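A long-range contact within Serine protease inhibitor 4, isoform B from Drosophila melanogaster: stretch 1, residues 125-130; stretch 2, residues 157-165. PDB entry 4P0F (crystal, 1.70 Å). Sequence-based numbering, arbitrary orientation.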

# COMPACT_ATOMS: atom_id res chain seq x y z
N ASP A 125 -25.97 -8.54 3.71
CA ASP A 125 -26.67 -8.51 5.00
C ASP A 125 -25.66 -8.57 6.14
O ASP A 125 -25.21 -9.65 6.51
CB ASP A 125 -27.66 -9.68 5.09
CG ASP A 125 -28.50 -9.64 6.35
OD1 ASP A 125 -28.23 -8.80 7.23
OD2 ASP A 125 -29.43 -10.46 6.47
N PHE A 126 -25.29 -7.41 6.68
CA PHE A 126 -24.27 -7.35 7.74
C PHE A 126 -24.74 -7.95 9.07
O PHE A 126 -23.91 -8.24 9.93
CB PHE A 126 -23.81 -5.91 7.95
CG PHE A 126 -22.93 -5.37 6.85
CD1 PHE A 126 -21.71 -5.96 6.56
CD2 PHE A 126 -23.31 -4.24 6.13
CE1 PHE A 126 -20.90 -5.45 5.56
CE2 PHE A 126 -22.51 -3.74 5.12
CZ PHE A 126 -21.30 -4.34 4.83
N SER A 127 -26.04 -8.12 9.26
CA SER A 127 -26.55 -8.80 10.44
C SER A 127 -26.11 -10.26 10.42
O SER A 127 -25.87 -10.87 11.46
CB SER A 127 -28.07 -8.71 10.52
OG SER A 127 -28.46 -7.35 10.63
N LYS A 128 -26.01 -10.81 9.21
CA LYS A 128 -25.43 -12.13 9.02
C LYS A 128 -23.96 -11.91 8.74
O LYS A 128 -23.51 -12.01 7.60
CB LYS A 128 -26.11 -12.88 7.88
CG LYS A 128 -27.57 -13.21 8.14
CD LYS A 128 -28.22 -13.80 6.91
CE LYS A 128 -29.70 -14.09 7.17
NZ LYS A 128 -30.41 -14.53 5.93
N ASN A 129 -23.23 -11.57 9.79
CA ASN A 129 -21.91 -10.97 9.62
C ASN A 129 -20.86 -11.96 9.13
O ASN A 129 -19.92 -11.57 8.45
CB ASN A 129 -21.46 -10.32 10.93
CG ASN A 129 -21.49 -11.26 12.10
OD1 ASN A 129 -22.43 -12.03 12.27
ND2 ASN A 129 -20.46 -11.19 12.94
N VAL A 130 -21.03 -13.25 9.44
CA VAL A 130 -20.11 -14.26 8.92
C VAL A 130 -20.26 -14.36 7.41
O VAL A 130 -19.27 -14.41 6.66
CB VAL A 130 -20.36 -15.64 9.56
CG1 VAL A 130 -19.51 -16.73 8.88
CG2 VAL A 130 -20.06 -15.59 11.05
N LEU A 157 -18.11 -6.64 12.05
CA LEU A 157 -19.35 -6.36 11.33
C LEU A 157 -20.55 -6.78 12.17
O LEU A 157 -20.50 -7.81 12.83
CB LEU A 157 -19.37 -7.11 9.99
CG LEU A 157 -18.20 -6.85 9.04
CD1 LEU A 157 -18.34 -7.66 7.76
CD2 LEU A 157 -18.07 -5.37 8.72
N ASN A 158 -21.62 -5.99 12.12
CA ASN A 158 -22.87 -6.35 12.78
C ASN A 158 -24.04 -5.56 12.20
O ASN A 158 -23.90 -4.90 11.17
CB ASN A 158 -22.77 -6.15 14.30
CG ASN A 158 -22.53 -4.69 14.70
OD1 ASN A 158 -22.87 -3.76 13.98
ND2 ASN A 158 -21.94 -4.50 15.88
N SER A 159 -25.21 -5.61 12.85
CA SER A 159 -26.40 -4.98 12.31
C SER A 159 -26.29 -3.46 12.19
O SER A 159 -27.10 -2.84 11.50
CB SER A 159 -27.63 -5.33 13.16
OG SER A 159 -27.43 -4.92 14.50
N GLU A 160 -25.31 -2.87 12.87
CA GLU A 160 -25.07 -1.43 12.78
C GLU A 160 -24.18 -1.04 11.59
O GLU A 160 -24.10 0.13 11.23
CB GLU A 160 -24.42 -0.90 14.07
CG GLU A 160 -25.28 -1.05 15.31
CD GLU A 160 -26.28 0.09 15.46
OE1 GLU A 160 -25.86 1.22 15.79
OE2 GLU A 160 -27.48 -0.16 15.23
N SER A 161 -23.51 -2.03 10.98
CA SER A 161 -22.67 -1.77 9.82
C SER A 161 -23.53 -1.28 8.67
O SER A 161 -24.63 -1.79 8.47
CB SER A 161 -21.91 -3.04 9.39
OG SER A 161 -21.12 -3.57 10.43
N ARG A 162 -23.03 -0.32 7.90
CA ARG A 162 -23.81 0.23 6.80
C ARG A 162 -23.11 0.08 5.45
O ARG A 162 -23.76 -0.17 4.44
CB ARG A 162 -24.14 1.69 7.08
CG ARG A 162 -25.10 1.86 8.23
CD ARG A 162 -26.53 1.46 7.84
NE ARG A 162 -27.45 1.47 8.98
CZ ARG A 162 -27.69 0.44 9.78
NH1 ARG A 162 -27.07 -0.72 9.59
NH2 ARG A 162 -28.54 0.57 10.79
N LEU A 163 -21.79 0.24 5.42
CA LEU A 163 -21.08 -0.13 4.21
C LEU A 163 -19.63 -0.42 4.48
O LEU A 163 -19.09 0.00 5.50
CB LEU A 163 -21.22 0.95 3.15
CG LEU A 163 -20.77 2.35 3.54
CD1 LEU A 163 -19.30 2.58 3.16
CD2 LEU A 163 -21.66 3.36 2.88
N VAL A 164 -19.03 -1.18 3.58
CA VAL A 164 -17.60 -1.43 3.60
C VAL A 164 -17.05 -1.07 2.24
O VAL A 164 -17.52 -1.58 1.22
CB VAL A 164 -17.26 -2.89 3.93
CG1 VAL A 164 -15.74 -3.13 3.89
CG2 VAL A 164 -17.80 -3.26 5.29
N LEU A 165 -16.06 -0.18 2.23
CA LEU A 165 -15.36 0.22 1.02
C LEU A 165 -14.07 -0.58 0.94
O LEU A 165 -13.35 -0.66 1.93
CB LEU A 165 -15.04 1.71 1.04
CG LEU A 165 -16.20 2.64 0.66
CD1 LEU A 165 -15.91 4.05 1.08
CD2 LEU A 165 -16.43 2.58 -0.84

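Two turns meet here; the clear hydrogen bonds lie within each stretch, and the contact between them is mainly packing. Stretch 1 makes a type I turn from Asp 125 to Lys 128 and then enters a helix at Asn 129. Stretch 2 makes a type I turn from Asn 158 to Ser 161, closed by the hydrogen bond from Ser 161 N to Asn 158 O (2.9 Å), and continues as a strand. The backbones come close where Ser 127 CA lies 4.3 Å from Ser 159 CA, then diverge somewhat, with Asn 129 CA 5.5 Å from Leu 157 CA.

Asp 125 does not touch stretch 2, but it shapes the residues that do. Its carboxylate OD1 accepts a weak hydrogen bond from Ser 127 N (3.1 Å); the short acidic side chain reaches forward to the amide two residues on. Its carbonyl O accepts a weak one from Lys 128 N (3.0 Å).

Phe 126 is the center of the contact. Its side chain points toward stretch 2, and a large flat ring can meet several neighbors at once. Over one face sits Ser 161 CB, 4.0 Å from the ring centroid, in a CH-pi contact that sets a slightly polarized methylene against the pi electrons. Ser 161 brings its CB over the ring while its OG accepts a hydrogen bond from Asn 158 N (3.0 Å), so the polar end is occupied. At the ring edge, Phe 126 CD1 meets Leu 157 CD1 at 4.0 Å, and Phe 126 CE2 lies 3.8 Å from Arg 162 O. Farther out, Phe 126 CZ packs against Val 164 CG2 at 3.7 Å, so apolar side chains from both the loop and the strand help bury the ring.

Ser 127 is exposed, at the margin of the contact. Its CA-to-CB bond points sideways, and Ser 127 OG lies 3.3 Å from Ser 159 CB. Both residues are small and polar, which suits an exposed place where the backbones run close.

Lys 128 points away from stretch 2 and is exposed, as suits a long charged chain. It occupies the N-cap position, just before the helix.

Asn 129 turns back toward the contact: its CB lies 3.3 Å from Leu 157 O and 3.9 Å from Leu 157 CB. Its amide combines a compact shape with hydrogen-bonding capacity, and ND2 is satisfied elsewhere in the structure. Val 130 then points away, leaving the contact as the helix proceeds.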